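Local coordinates for protein putative aminooxidase (Propionibacterium acnes, PDB 2BA9) that isomerises polyunsaturated fatty acids, producing conjugated linoleic acid, and carries FAD in a fold of the flavin-containing amine oxidoreductase family, at residues M111-K116 / C154-D159; H172-P177 / H333-D338; E271-I276 / A381-K386; E290-S295 / Q323-Y328. One frame throughout, in Å; residues are numbered along the deposited sequence.

Contact 1: M111-K116 / C154-D159; sequences MAAVQK and CEAARD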
loop_
_atom_site.group_PDB
_atom_site.type_symbol
_atom_site.label_atom_id
_atom_site.label_comp_id
_atom_site.label_asym_id
_atom_site.label_seq_id
_atom_site.Cartn_x
_atom_site.Cartn_y
_atom_site.Cartn_z
ATOM N N MET A 111 -23.278 -4.217 12.894
ATOM C CA MET A 111 -24.111 -3.402 12.011
ATOM C C MET A 111 -24.533 -2.075 12.643
ATOM O O MET A 111 -24.640 -1.074 11.950
ATOM C CB MET A 111 -25.333 -4.200 11.548
ATOM C CG MET A 111 -24.961 -5.314 10.578
ATOM S SD MET A 111 -24.290 -4.693 9.004
ATOM C CE MET A 111 -22.512 -4.724 9.288
ATOM N N ALA A 112 -24.727 -2.070 13.955
ATOM C CA ALA A 112 -25.052 -0.831 14.673
ATOM C C ALA A 112 -23.854 0.127 14.659
ATOM O O ALA A 112 -23.993 1.295 14.294
ATOM C CB ALA A 112 -25.494 -1.134 16.093
ATOM N N ALA A 113 -22.680 -0.389 15.024
ATOM C CA ALA A 113 -21.442 0.387 15.028
ATOM C C ALA A 113 -21.101 0.938 13.636
ATOM O O ALA A 113 -20.748 2.114 13.495
ATOM C CB ALA A 113 -20.277 -0.471 15.567
ATOM N N VAL A 114 -21.204 0.085 12.617
ATOM C CA VAL A 114 -20.883 0.465 11.242
ATOM C C VAL A 114 -21.764 1.615 10.740
ATOM O O VAL A 114 -21.268 2.536 10.077
ATOM C CB VAL A 114 -21.035 -0.741 10.289
ATOM C CG1 VAL A 114 -21.044 -0.285 8.816
ATOM C CG2 VAL A 114 -19.937 -1.768 10.559
ATOM N N GLN A 115 -23.062 1.544 11.047
ATOM C CA GLN A 115 -24.020 2.614 10.715
ATOM C C GLN A 115 -23.725 3.912 11.493
ATOM O O GLN A 115 -23.749 5.016 10.926
ATOM C CB GLN A 115 -25.453 2.130 11.000
ATOM C CG GLN A 115 -26.566 3.227 11.018
ATOM C CD GLN A 115 -27.175 3.578 9.651
ATOM O OE1 GLN A 115 -27.889 4.595 9.540
ATOM N NE2 GLN A 115 -26.925 2.751 8.622
ATOM N N LYS A 116 -23.470 3.779 12.792
ATOM C CA LYS A 116 -23.186 4.946 13.633
ATOM C C LYS A 116 -21.899 5.614 13.168
ATOM O O LYS A 116 -21.821 6.843 13.078
ATOM C CB LYS A 116 -23.070 4.549 15.108
ATOM C CG LYS A 116 -23.186 5.739 16.078
ATOM C CD LYS A 116 -22.942 5.312 17.525
ATOM C CE LYS A 116 -22.195 6.378 18.330
ATOM N NZ LYS A 116 -21.956 5.945 19.754
ATOM N N CYS A 154 -18.088 2.662 19.021
ATOM C CA CYS A 154 -18.247 1.954 17.754
ATOM C C CYS A 154 -17.270 0.780 17.603
ATOM O O CYS A 154 -16.957 0.386 16.485
ATOM C CB CYS A 154 -18.035 2.921 16.573
ATOM S SG CYS A 154 -19.357 4.074 16.287
ATOM N N GLU A 155 -16.802 0.235 18.725
ATOM C CA GLU A 155 -15.800 -0.839 18.734
ATOM C C GLU A 155 -16.116 -2.004 17.781
ATOM O O GLU A 155 -15.224 -2.520 17.108
ATOM C CB GLU A 155 -15.631 -1.401 20.158
ATOM C CG GLU A 155 -14.919 -0.468 21.132
ATOM C CD GLU A 155 -15.880 0.392 21.967
ATOM O OE1 GLU A 155 -16.980 0.767 21.463
ATOM O OE2 GLU A 155 -15.520 0.681 23.129
ATOM N N ALA A 156 -17.379 -2.420 17.744
ATOM C CA ALA A 156 -17.835 -3.527 16.879
ATOM C C ALA A 156 -17.609 -3.278 15.373
ATOM O O ALA A 156 -17.571 -4.220 14.578
ATOM C CB ALA A 156 -19.307 -3.827 17.150
ATOM N N ALA A 157 -17.439 -2.024 14.976
ATOM C CA ALA A 157 -17.134 -1.709 13.574
ATOM C C ALA A 157 -15.864 -2.403 13.042
ATOM O O ALA A 157 -15.748 -2.672 11.833
ATOM C CB ALA A 157 -17.033 -0.194 13.376
ATOM N N ARG A 158 -14.929 -2.690 13.949
ATOM C CA ARG A 158 -13.631 -3.286 13.614
ATOM C C ARG A 158 -13.746 -4.648 12.940
ATOM O O ARG A 158 -12.877 -5.012 12.158
ATOM C CB ARG A 158 -12.759 -3.433 14.876
ATOM C CG ARG A 158 -13.133 -4.639 15.734
ATOM C CD ARG A 158 -12.513 -4.595 17.136
ATOM N NE ARG A 158 -11.072 -4.304 17.184
ATOM C CZ ARG A 158 -10.102 -5.157 16.850
ATOM N NH1 ARG A 158 -10.386 -6.359 16.380
ATOM N NH2 ARG A 158 -8.822 -4.803 16.964
ATOM N N ASP A 159 -14.780 -5.416 13.270
ATOM C CA ASP A 159 -14.999 -6.721 12.639
ATOM C C ASP A 159 -15.151 -6.610 11.122
ATOM O O ASP A 159 -14.726 -7.494 10.390
ATOM C CB ASP A 159 -16.250 -7.395 13.216
ATOM C CG ASP A 159 -16.035 -7.939 14.617
ATOM O OD1 ASP A 159 -15.164 -7.431 15.366
ATOM O OD2 ASP A 159 -16.747 -8.895 14.963
#
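A113 of helix 106-122 presses its methyl into the first turn of 154-159, a close, mostly buried apolar contact between two helical pieces of the chain that forms no hydrogen bond across it. The alanine CB points toward 154-159 and sits 3.3 Å from A157 N and 3.5 Å from C154 O. Those two atoms are themselves joined by the backbone bond A157 N to C154 O, so the methyl lies against a backbone N-H and C=O that are already paired with each other. The methyls of A156 and A157 also touch it, the former at 3.8 Å from CB to CB. Small side chains on both sides let the backbones come close: the CA atoms of A113 and C154 are 4.5 Å apart. One residue on, V114 adds a lighter touch, its CG2 resting 4.1 Å from A157 CA. At the more exposed margin K116 runs its methylene chain past the sulfur of C154, with CB 3.9 Å from SG, and CG, CD and CE all at similar range. With CG anti to the backbone N (chi1 -163°), the lysine sets out past the sulfur, and its NZ ends on the carbonyl O of N152. This is alanine-mediated close packing of a helix against a helical turn, where helix 106-122 packs on the turn leading into helix 158-161.

Contact 2: H172-P177 / H333-D338; sequences HFDNVP and HPDYAD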
loop_
_atom_site.group_PDB
_atom_site.type_symbol
_atom_site.label_atom_id
_atom_site.label_comp_id
_atom_site.label_asym_id
_atom_site.label_seq_id
_atom_site.Cartn_x
_atom_site.Cartn_y
_atom_site.Cartn_z
ATOM N N HIS A 172 -2.208 -3.470 12.797
ATOM C CA HIS A 172 -3.219 -3.768 13.790
ATOM C C HIS A 172 -3.827 -2.511 14.409
ATOM O O HIS A 172 -3.130 -1.545 14.680
ATOM C CB HIS A 172 -2.637 -4.711 14.851
ATOM C CG HIS A 172 -2.252 -6.050 14.301
ATOM N ND1 HIS A 172 -1.138 -6.240 13.519
ATOM C CD2 HIS A 172 -2.854 -7.257 14.397
ATOM C CE1 HIS A 172 -1.058 -7.512 13.170
ATOM N NE2 HIS A 172 -2.089 -8.153 13.690
ATOM N N PHE A 173 -5.142 -2.565 14.622
ATOM C CA PHE A 173 -5.932 -1.432 15.098
ATOM C C PHE A 173 -5.602 -0.981 16.528
ATOM O O PHE A 173 -5.959 0.135 16.930
ATOM C CB PHE A 173 -7.428 -1.767 15.014
ATOM C CG PHE A 173 -7.978 -1.878 13.603
ATOM C CD1 PHE A 173 -9.159 -2.586 13.378
ATOM C CD2 PHE A 173 -7.355 -1.268 12.501
ATOM C CE1 PHE A 173 -9.700 -2.702 12.093
ATOM C CE2 PHE A 173 -7.908 -1.380 11.211
ATOM C CZ PHE A 173 -9.069 -2.095 11.010
ATOM N N ASP A 174 -4.944 -1.840 17.299
ATOM C CA ASP A 174 -4.487 -1.465 18.638
ATOM C C ASP A 174 -3.420 -0.340 18.613
ATOM O O ASP A 174 -3.205 0.329 19.620
ATOM C CB ASP A 174 -3.954 -2.695 19.390
ATOM C CG ASP A 174 -2.702 -3.289 18.737
ATOM O OD1 ASP A 174 -2.855 -4.217 17.912
ATOM O OD2 ASP A 174 -1.576 -2.831 19.049
ATOM N N ASN A 175 -2.760 -0.149 17.466
ATOM C CA ASN A 175 -1.717 0.861 17.333
ATOM C C ASN A 175 -1.749 1.740 16.064
ATOM O O ASN A 175 -1.372 2.898 16.126
ATOM C CB ASN A 175 -0.350 0.194 17.468
ATOM C CG ASN A 175 -0.072 -0.790 16.361
ATOM O OD1 ASN A 175 0.531 -0.436 15.366
ATOM N ND2 ASN A 175 -0.514 -2.026 16.525
ATOM N N VAL A 176 -2.188 1.223 14.922
ATOM C CA VAL A 176 -2.165 2.022 13.674
ATOM C C VAL A 176 -3.185 3.155 13.743
ATOM O O VAL A 176 -4.369 2.898 13.971
ATOM C CB VAL A 176 -2.461 1.175 12.436
ATOM C CG1 VAL A 176 -2.761 2.071 11.220
ATOM C CG2 VAL A 176 -1.321 0.233 12.143
ATOM N N PRO A 177 -2.737 4.412 13.558
ATOM C CA PRO A 177 -3.647 5.558 13.678
ATOM C C PRO A 177 -4.861 5.573 12.735
ATOM O O PRO A 177 -4.738 5.205 11.551
ATOM C CB PRO A 177 -2.733 6.759 13.371
ATOM C CG PRO A 177 -1.353 6.284 13.690
ATOM C CD PRO A 177 -1.346 4.848 13.301
ATOM N N HIS A 333 4.922 -6.359 14.878
ATOM C CA HIS A 333 3.915 -5.611 15.624
ATOM C C HIS A 333 4.689 -4.873 16.740
ATOM O O HIS A 333 5.686 -5.400 17.259
ATOM C CB HIS A 333 2.879 -6.593 16.194
ATOM C CG HIS A 333 1.746 -5.956 16.939
ATOM N ND1 HIS A 333 1.861 -5.528 18.243
ATOM C CD2 HIS A 333 0.459 -5.730 16.583
ATOM C CE1 HIS A 333 0.705 -5.042 18.650
ATOM N NE2 HIS A 333 -0.165 -5.152 17.663
ATOM N N PRO A 334 4.256 -3.654 17.103
ATOM C CA PRO A 334 4.979 -2.921 18.167
ATOM C C PRO A 334 5.147 -3.653 19.509
ATOM O O PRO A 334 6.119 -3.416 20.210
ATOM C CB PRO A 334 4.127 -1.658 18.368
ATOM C CG PRO A 334 3.397 -1.490 17.087
ATOM C CD PRO A 334 3.121 -2.872 16.579
ATOM N N ASP A 335 4.200 -4.513 19.860
ATOM C CA ASP A 335 4.201 -5.195 21.155
ATOM C C ASP A 335 5.008 -6.505 21.193
ATOM O O ASP A 335 5.166 -7.117 22.275
ATOM C CB ASP A 335 2.753 -5.426 21.603
ATOM C CG ASP A 335 2.050 -4.131 21.980
ATOM O OD1 ASP A 335 2.714 -3.075 21.966
ATOM O OD2 ASP A 335 0.832 -4.161 22.280
ATOM N N TYR A 336 5.535 -6.910 20.027
ATOM C CA TYR A 336 6.263 -8.175 19.871
ATOM C C TYR A 336 7.591 -8.040 19.117
ATOM O O TYR A 336 7.791 -7.123 18.314
ATOM C CB TYR A 336 5.400 -9.180 19.107
ATOM C CG TYR A 336 4.098 -9.531 19.793
ATOM C CD1 TYR A 336 4.008 -10.660 20.611
ATOM C CD2 TYR A 336 2.968 -8.748 19.623
ATOM C CE1 TYR A 336 2.826 -10.995 21.243
ATOM C CE2 TYR A 336 1.760 -9.079 20.259
ATOM C CZ TYR A 336 1.697 -10.201 21.066
ATOM O OH TYR A 336 0.516 -10.532 21.697
ATOM N N ALA A 337 8.485 -8.985 19.372
ATOM C CA ALA A 337 9.723 -9.111 18.597
ATOM C C ALA A 337 9.356 -9.636 17.214
ATOM O O ALA A 337 8.355 -10.351 17.069
ATOM C CB ALA A 337 10.670 -10.027 19.281
ATOM N N ASP A 338 10.142 -9.272 16.199
ATOM C CA ASP A 338 9.841 -9.698 14.829
ATOM C C ASP A 338 9.818 -11.217 14.767
ATOM O O ASP A 338 10.611 -11.888 15.437
ATOM C CB ASP A 338 10.901 -9.213 13.827
ATOM C CG ASP A 338 10.915 -7.706 13.654
ATOM O OD1 ASP A 338 9.969 -7.040 14.117
ATOM O OD2 ASP A 338 11.890 -7.205 13.047
HETATM O O HOH W 1 -0.639 -1.948 21.264
#
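H333 points its ring at D174 and lays one edge toward the face of H172, so this imidazole makes the central link between the two loops. Its CG is anti to the backbone N (chi1 -178°), and NE2 gives a nearly straight hydrogen bond to D174 OD1, 2.9 Å long at 174°. The acceptor lies in the imidazole plane and uses its syn lone pair; the two side chains meet tip to tip. The other ring nitrogen, ND1, accepts from the backbone N of D335 at 3.0 Å, tilted from the ring plane, so both nitrogens are engaged and the rotation fixed. The H172 ring receives CD2 of H333 in an offset edge-to-face pair, centroids 5.0 Å apart. D174 and N175 both hold CG between the backbone N and the carbonyl carbon (chi1 near 65°), and N175 ND2 donates to D174 OD2 at 2.9 Å, from above the carboxylate plane, while N175 OD1 meets P334 CG at 3.5 Å. A water donates to both D174 OD2 and D335 OD2, bridging two acidic groups that would otherwise probably repel. The motif is a His-carboxylate hydrogen bond joining two loops, with H333 opening a type I beta turn.

Contact 3: E271-I276 / A381-K386; sequences EYFSKI and AGWYEK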
loop_
_atom_site.group_PDB
_atom_site.type_symbol
_atom_site.label_atom_id
_atom_site.label_comp_id
_atom_site.label_asym_id
_atom_site.label_seq_id
_atom_site.Cartn_x
_atom_site.Cartn_y
_atom_site.Cartn_z
ATOM N N GLU A 271 15.934 13.531 11.703
ATOM C CA GLU A 271 15.044 13.492 12.876
ATOM C C GLU A 271 13.664 12.921 12.596
ATOM O O GLU A 271 13.159 12.109 13.366
ATOM C CB GLU A 271 14.860 14.891 13.476
ATOM C CG GLU A 271 14.165 14.862 14.835
ATOM C CD GLU A 271 13.802 16.233 15.343
ATOM O OE1 GLU A 271 14.250 17.234 14.735
ATOM O OE2 GLU A 271 13.053 16.303 16.349
ATOM N N TYR A 272 13.048 13.369 11.506
ATOM C CA TYR A 272 11.675 12.965 11.190
ATOM C C TYR A 272 11.587 11.680 10.382
ATOM O O TYR A 272 10.756 10.821 10.683
ATOM C CB TYR A 272 10.901 14.127 10.546
ATOM C CG TYR A 272 10.485 15.108 11.625
ATOM C CD1 TYR A 272 11.406 15.983 12.180
ATOM C CD2 TYR A 272 9.198 15.086 12.154
ATOM C CE1 TYR A 272 11.041 16.859 13.206
ATOM C CE2 TYR A 272 8.826 15.940 13.172
ATOM C CZ TYR A 272 9.750 16.824 13.698
ATOM O OH TYR A 272 9.388 17.675 14.713
ATOM N N PHE A 273 12.460 11.504 9.399
ATOM C CA PHE A 273 12.409 10.269 8.612
ATOM C C PHE A 273 12.821 9.030 9.442
ATOM O O PHE A 273 12.387 7.909 9.148
ATOM C CB PHE A 273 13.220 10.390 7.317
ATOM C CG PHE A 273 12.765 11.514 6.403
ATOM C CD1 PHE A 273 11.523 12.135 6.557
ATOM C CD2 PHE A 273 13.570 11.927 5.357
ATOM C CE1 PHE A 273 11.129 13.163 5.699
ATOM C CE2 PHE A 273 13.169 12.939 4.495
ATOM C CZ PHE A 273 11.954 13.563 4.672
ATOM N N SER A 274 13.628 9.251 10.481
ATOM C CA SER A 274 13.999 8.196 11.436
ATOM C C SER A 274 12.829 7.673 12.246
ATOM O O SER A 274 12.954 6.621 12.866
ATOM C CB SER A 274 15.051 8.688 12.440
ATOM O OG SER A 274 16.267 9.031 11.809
ATOM N N LYS A 275 11.714 8.409 12.284
ATOM C CA LYS A 275 10.529 7.977 13.028
ATOM C C LYS A 275 9.611 7.045 12.231
ATOM O O LYS A 275 8.662 6.476 12.795
ATOM C CB LYS A 275 9.699 9.178 13.464
ATOM C CG LYS A 275 10.402 10.163 14.383
ATOM C CD LYS A 275 9.556 11.426 14.537
ATOM C CE LYS A 275 10.286 12.535 15.248
ATOM N NZ LYS A 275 10.553 12.210 16.656
ATOM N N ILE A 276 9.875 6.925 10.930
ATOM C CA ILE A 276 9.069 6.099 10.036
ATOM C C ILE A 276 9.192 4.643 10.471
ATOM O O ILE A 276 10.295 4.155 10.706
ATOM C CB ILE A 276 9.524 6.209 8.558
ATOM C CG1 ILE A 276 9.333 7.646 8.030
ATOM C CG2 ILE A 276 8.741 5.230 7.665
ATOM C CD1 ILE A 276 9.994 7.893 6.687
ATOM N N ALA A 381 2.138 14.545 17.465
ATOM C CA ALA A 381 3.200 15.517 17.699
ATOM C C ALA A 381 3.417 16.425 16.487
ATOM O O ALA A 381 4.192 17.375 16.560
ATOM C CB ALA A 381 4.504 14.800 18.079
ATOM N N GLY A 382 2.749 16.113 15.374
ATOM C CA GLY A 382 2.702 16.984 14.202
ATOM C C GLY A 382 3.499 16.514 13.000
ATOM O O GLY A 382 3.715 17.292 12.073
ATOM N N TRP A 383 3.903 15.239 12.985
ATOM C CA TRP A 383 4.805 14.702 11.947
ATOM C C TRP A 383 4.582 15.298 10.557
ATOM O O TRP A 383 5.513 15.802 9.966
ATOM C CB TRP A 383 4.723 13.166 11.865
ATOM C CG TRP A 383 5.939 12.527 11.235
ATOM C CD1 TRP A 383 7.063 12.069 11.887
ATOM C CD2 TRP A 383 6.149 12.256 9.841
ATOM N NE1 TRP A 383 7.956 11.544 10.976
ATOM C CE2 TRP A 383 7.421 11.649 9.718
ATOM C CE3 TRP A 383 5.389 12.478 8.686
ATOM C CZ2 TRP A 383 7.944 11.271 8.493
ATOM C CZ3 TRP A 383 5.910 12.089 7.464
ATOM C CH2 TRP A 383 7.173 11.493 7.377
ATOM N N TYR A 384 3.345 15.267 10.070
ATOM C CA TYR A 384 3.015 15.685 8.687
ATOM C C TYR A 384 2.916 17.211 8.508
ATOM O O TYR A 384 3.049 17.719 7.396
ATOM C CB TYR A 384 1.713 15.009 8.212
ATOM C CG TYR A 384 1.836 13.528 7.966
ATOM C CD1 TYR A 384 2.236 13.044 6.725
ATOM C CD2 TYR A 384 1.552 12.605 8.968
ATOM C CE1 TYR A 384 2.350 11.696 6.483
ATOM C CE2 TYR A 384 1.673 11.221 8.731
ATOM C CZ TYR A 384 2.074 10.781 7.482
ATOM O OH TYR A 384 2.214 9.434 7.199
ATOM N N GLU A 385 2.670 17.941 9.595
ATOM C CA GLU A 385 2.763 19.390 9.555
ATOM C C GLU A 385 4.210 19.749 9.259
ATOM O O GLU A 385 4.491 20.595 8.415
ATOM C CB GLU A 385 2.298 20.017 10.881
ATOM C CG GLU A 385 0.789 19.899 11.112
ATOM C CD GLU A 385 0.307 20.719 12.289
ATOM O OE1 GLU A 385 0.391 21.954 12.204
ATOM O OE2 GLU A 385 -0.172 20.134 13.287
ATOM N N LYS A 386 5.132 19.071 9.938
ATOM C CA LYS A 386 6.552 19.266 9.686
ATOM C C LYS A 386 6.932 18.837 8.266
ATOM O O LYS A 386 7.447 19.639 7.493
ATOM C CB LYS A 386 7.392 18.503 10.713
ATOM C CG LYS A 386 8.892 18.659 10.518
ATOM C CD LYS A 386 9.393 20.072 10.873
ATOM C CE LYS A 386 10.879 20.069 11.242
ATOM N NZ LYS A 386 11.348 21.294 11.976
#
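The C-terminal end of helix 267-273 meets the start of helix 383-389 here, with the indole of W383 reaching across from the second helix to the end of the first. G382, the N-cap of helix 383-389, also closes a Schellman motif at the end of the preceding helix, and its positive phi suits a glycine. From the next residue, W383 NE1 donates to Y272 O at 2.9 Å, bent to 149°. The indole N-H comes from above the carbonyl plane, while K275 N reaches the same oxygen from the opposite face, so two donors grip it. W383 CG is anti to the backbone N (chi1 -158°), and the indole beyond it is lined by apolar atoms: I276 CG1 lies 3.9 Å from CZ2, F273 CD1 is also near CZ2, and K275 CD sits at the indole edge by CD1. Y272 CD2 lies over an indole face, although the two ring planes meet obliquely at 55°. K386 crosses the Y272 ring at about a right angle, and its NZ has a long, weak ion pair with D268. One face of the tyrosine carries K275 CE, toward the rim. Over the centre of the opposite face sits K386 CG, a CH-pi contact 3.7 Å from the centroid.

Contact 4: E290-S295 / Q323-Y328; sequences EYPTIS and QIITTY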
loop_
_atom_site.group_PDB
_atom_site.type_symbol
_atom_site.label_atom_id
_atom_site.label_comp_id
_atom_site.label_asym_id
_atom_site.label_seq_id
_atom_site.Cartn_x
_atom_site.Cartn_y
_atom_site.Cartn_z
ATOM N N GLU A 290 -5.246 -30.353 -2.822
ATOM C CA GLU A 290 -6.573 -29.913 -2.380
ATOM C C GLU A 290 -6.710 -28.413 -2.665
ATOM O O GLU A 290 -6.528 -27.565 -1.782
ATOM C CB GLU A 290 -6.833 -30.255 -0.900
ATOM C CG GLU A 290 -7.459 -31.626 -0.618
ATOM C CD GLU A 290 -6.938 -32.764 -1.507
ATOM O OE1 GLU A 290 -7.549 -33.009 -2.577
ATOM O OE2 GLU A 290 -5.945 -33.432 -1.129
ATOM N N TYR A 291 -7.023 -28.109 -3.922
ATOM C CA TYR A 291 -7.178 -26.733 -4.391
ATOM C C TYR A 291 -8.429 -26.076 -3.791
ATOM O O TYR A 291 -9.521 -26.630 -3.877
ATOM C CB TYR A 291 -7.283 -26.737 -5.915
ATOM C CG TYR A 291 -6.931 -25.437 -6.610
ATOM C CD1 TYR A 291 -5.668 -24.866 -6.472
ATOM C CD2 TYR A 291 -7.846 -24.811 -7.472
ATOM C CE1 TYR A 291 -5.337 -23.692 -7.135
ATOM C CE2 TYR A 291 -7.514 -23.633 -8.144
ATOM C CZ TYR A 291 -6.265 -23.080 -7.961
ATOM O OH TYR A 291 -5.923 -21.927 -8.631
ATOM N N PRO A 292 -8.284 -24.903 -3.162
ATOM C CA PRO A 292 -9.501 -24.207 -2.746
ATOM C C PRO A 292 -10.401 -23.867 -3.926
ATOM O O PRO A 292 -9.923 -23.758 -5.054
ATOM C CB PRO A 292 -8.989 -22.938 -2.057
ATOM C CG PRO A 292 -7.514 -22.895 -2.276
ATOM C CD PRO A 292 -7.050 -24.221 -2.732
ATOM N N THR A 293 -11.698 -23.737 -3.655
ATOM C CA THR A 293 -12.676 -23.324 -4.659
ATOM C C THR A 293 -13.058 -21.857 -4.458
ATOM O O THR A 293 -13.899 -21.322 -5.174
ATOM C CB THR A 293 -13.937 -24.222 -4.617
ATOM O OG1 THR A 293 -14.307 -24.499 -3.266
ATOM C CG2 THR A 293 -13.681 -25.556 -5.307
ATOM N N ILE A 294 -12.415 -21.215 -3.483
ATOM C CA ILE A 294 -12.709 -19.844 -3.082
ATOM C C ILE A 294 -11.546 -19.323 -2.209
ATOM O O ILE A 294 -10.810 -20.123 -1.631
ATOM C CB ILE A 294 -14.049 -19.792 -2.311
ATOM C CG1 ILE A 294 -14.569 -18.355 -2.226
ATOM C CG2 ILE A 294 -13.913 -20.438 -0.911
ATOM C CD1 ILE A 294 -16.033 -18.289 -1.764
ATOM N N SER A 295 -11.362 -18.001 -2.140
ATOM C CA SER A 295 -10.338 -17.406 -1.247
ATOM C C SER A 295 -10.802 -17.501 0.214
ATOM O O SER A 295 -11.978 -17.640 0.490
ATOM C CB SER A 295 -10.040 -15.945 -1.617
ATOM O OG SER A 295 -9.422 -15.838 -2.892
ATOM N N GLN A 323 -2.554 -24.182 -10.383
ATOM C CA GLN A 323 -2.131 -22.771 -10.394
ATOM C C GLN A 323 -1.773 -22.255 -8.998
ATOM O O GLN A 323 -1.993 -22.935 -7.984
ATOM C CB GLN A 323 -3.212 -21.866 -11.028
ATOM C CG GLN A 323 -2.985 -21.581 -12.512
ATOM C CD GLN A 323 -1.739 -20.751 -12.788
ATOM O OE1 GLN A 323 -1.184 -20.105 -11.886
ATOM N NE2 GLN A 323 -1.300 -20.743 -14.059
ATOM N N ILE A 324 -1.242 -21.028 -8.965
ATOM C CA ILE A 324 -0.717 -20.435 -7.738
ATOM C C ILE A 324 -1.800 -19.937 -6.799
ATOM O O ILE A 324 -2.761 -19.276 -7.217
ATOM C CB ILE A 324 0.256 -19.268 -8.048
ATOM C CG1 ILE A 324 1.483 -19.776 -8.823
ATOM C CG2 ILE A 324 0.745 -18.591 -6.773
ATOM C CD1 ILE A 324 2.298 -20.809 -8.063
ATOM N N ILE A 325 -1.625 -20.272 -5.521
ATOM C CA ILE A 325 -2.427 -19.744 -4.431
ATOM C C ILE A 325 -1.438 -19.007 -3.550
ATOM O O ILE A 325 -0.462 -19.603 -3.086
ATOM C CB ILE A 325 -3.073 -20.880 -3.601
ATOM C CG1 ILE A 325 -4.017 -21.732 -4.465
ATOM C CG2 ILE A 325 -3.760 -20.319 -2.379
ATOM C CD1 ILE A 325 -5.331 -21.077 -4.885
ATOM N N THR A 326 -1.649 -17.711 -3.348
ATOM C CA THR A 326 -0.717 -16.929 -2.544
ATOM C C THR A 326 -1.262 -16.812 -1.114
ATOM O O THR A 326 -2.482 -16.751 -0.896
ATOM C CB THR A 326 -0.414 -15.521 -3.159
ATOM O OG1 THR A 326 -1.633 -14.855 -3.505
ATOM C CG2 THR A 326 0.474 -15.638 -4.401
ATOM N N THR A 327 -0.341 -16.800 -0.154
ATOM C CA THR A 327 -0.658 -16.669 1.263
ATOM C C THR A 327 -0.037 -15.394 1.793
ATOM O O THR A 327 0.984 -14.925 1.265
ATOM C CB THR A 327 -0.108 -17.853 2.100
ATOM O OG1 THR A 327 1.313 -17.733 2.217
ATOM C CG2 THR A 327 -0.472 -19.204 1.477
ATOM N N TYR A 328 -0.637 -14.868 2.865
ATOM C CA TYR A 328 -0.289 -13.557 3.429
ATOM C C TYR A 328 -0.197 -13.623 4.950
ATOM O O TYR A 328 -1.148 -14.031 5.613
ATOM C CB TYR A 328 -1.345 -12.532 3.000
ATOM C CG TYR A 328 -1.520 -12.490 1.490
ATOM C CD1 TYR A 328 -0.859 -11.534 0.711
ATOM C CD2 TYR A 328 -2.319 -13.427 0.840
ATOM C CE1 TYR A 328 -0.988 -11.525 -0.663
ATOM C CE2 TYR A 328 -2.461 -13.420 -0.532
ATOM C CZ TYR A 328 -1.795 -12.460 -1.282
ATOM O OH TYR A 328 -1.936 -12.459 -2.643
HETATM O O HOH W 2 -5.217 -19.454 -8.438
#
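Y291 and I325 pack obliquely where the loop after strand 277-288 folds over the start of strand 325-330, a member of the mixed beta-sheet. The tyrosine sets out with CG anti to the backbone N (chi1 -158°), and its ring brings CE1 to the end of the isoleucine: CD1 of I325 is 3.4 Å from Y291 CE1, and CG1 of I325 touches the same ring carbon. P292 and I325 reach toward each other tip to tip, with P292 CG 3.9 Å from I325 CD1. The terminal methyl thus touches two consecutive residues of the loop. Y291 and Q323 lie side by side pointing the same way, so that the phenol oxygen rests 3.6 Å from Q323 CB, and the ring edge faces Q323 O. The glutamine's amide turns elsewhere: OE1 takes the backbone N-H of I324, and NE2 binds Y51 O. Farther along the strand, T326 OG1 and Y328 OH share a 2.6 Å hydrogen bond, and Y328 touches FAD, so the strand leads from this packing to the cofactor pocket. Y291 OH bonds to W317 O, and a water donates both to this hydroxyl, at 2.6 Å, and to I324 O, at 2.7 Å.

Overall arrangement
Contacts 1 and 4 are mostly buried, whereas contacts 2 and 3 are only partly so. Their chemistry differs with the elements they join: contact 1 joins helical pieces through methyls, contact 4 sets a loop on a sheet strand with a water joining a tyrosine hydroxyl to a strand carbonyl, contact 3 ties the end of one helix to the start of another through an indole N-H hydrogen bond to a backbone carbonyl, and contact 2, between loops, is the most polar. Contacts 1 and 2 touch through R158 and F173. Contacts 2 and 4 both use chain around strand 325-330: contact 4 at its start, contact 2 beyond its end. Contacts 3 and 4 lie on opposite sides of the chain's centre.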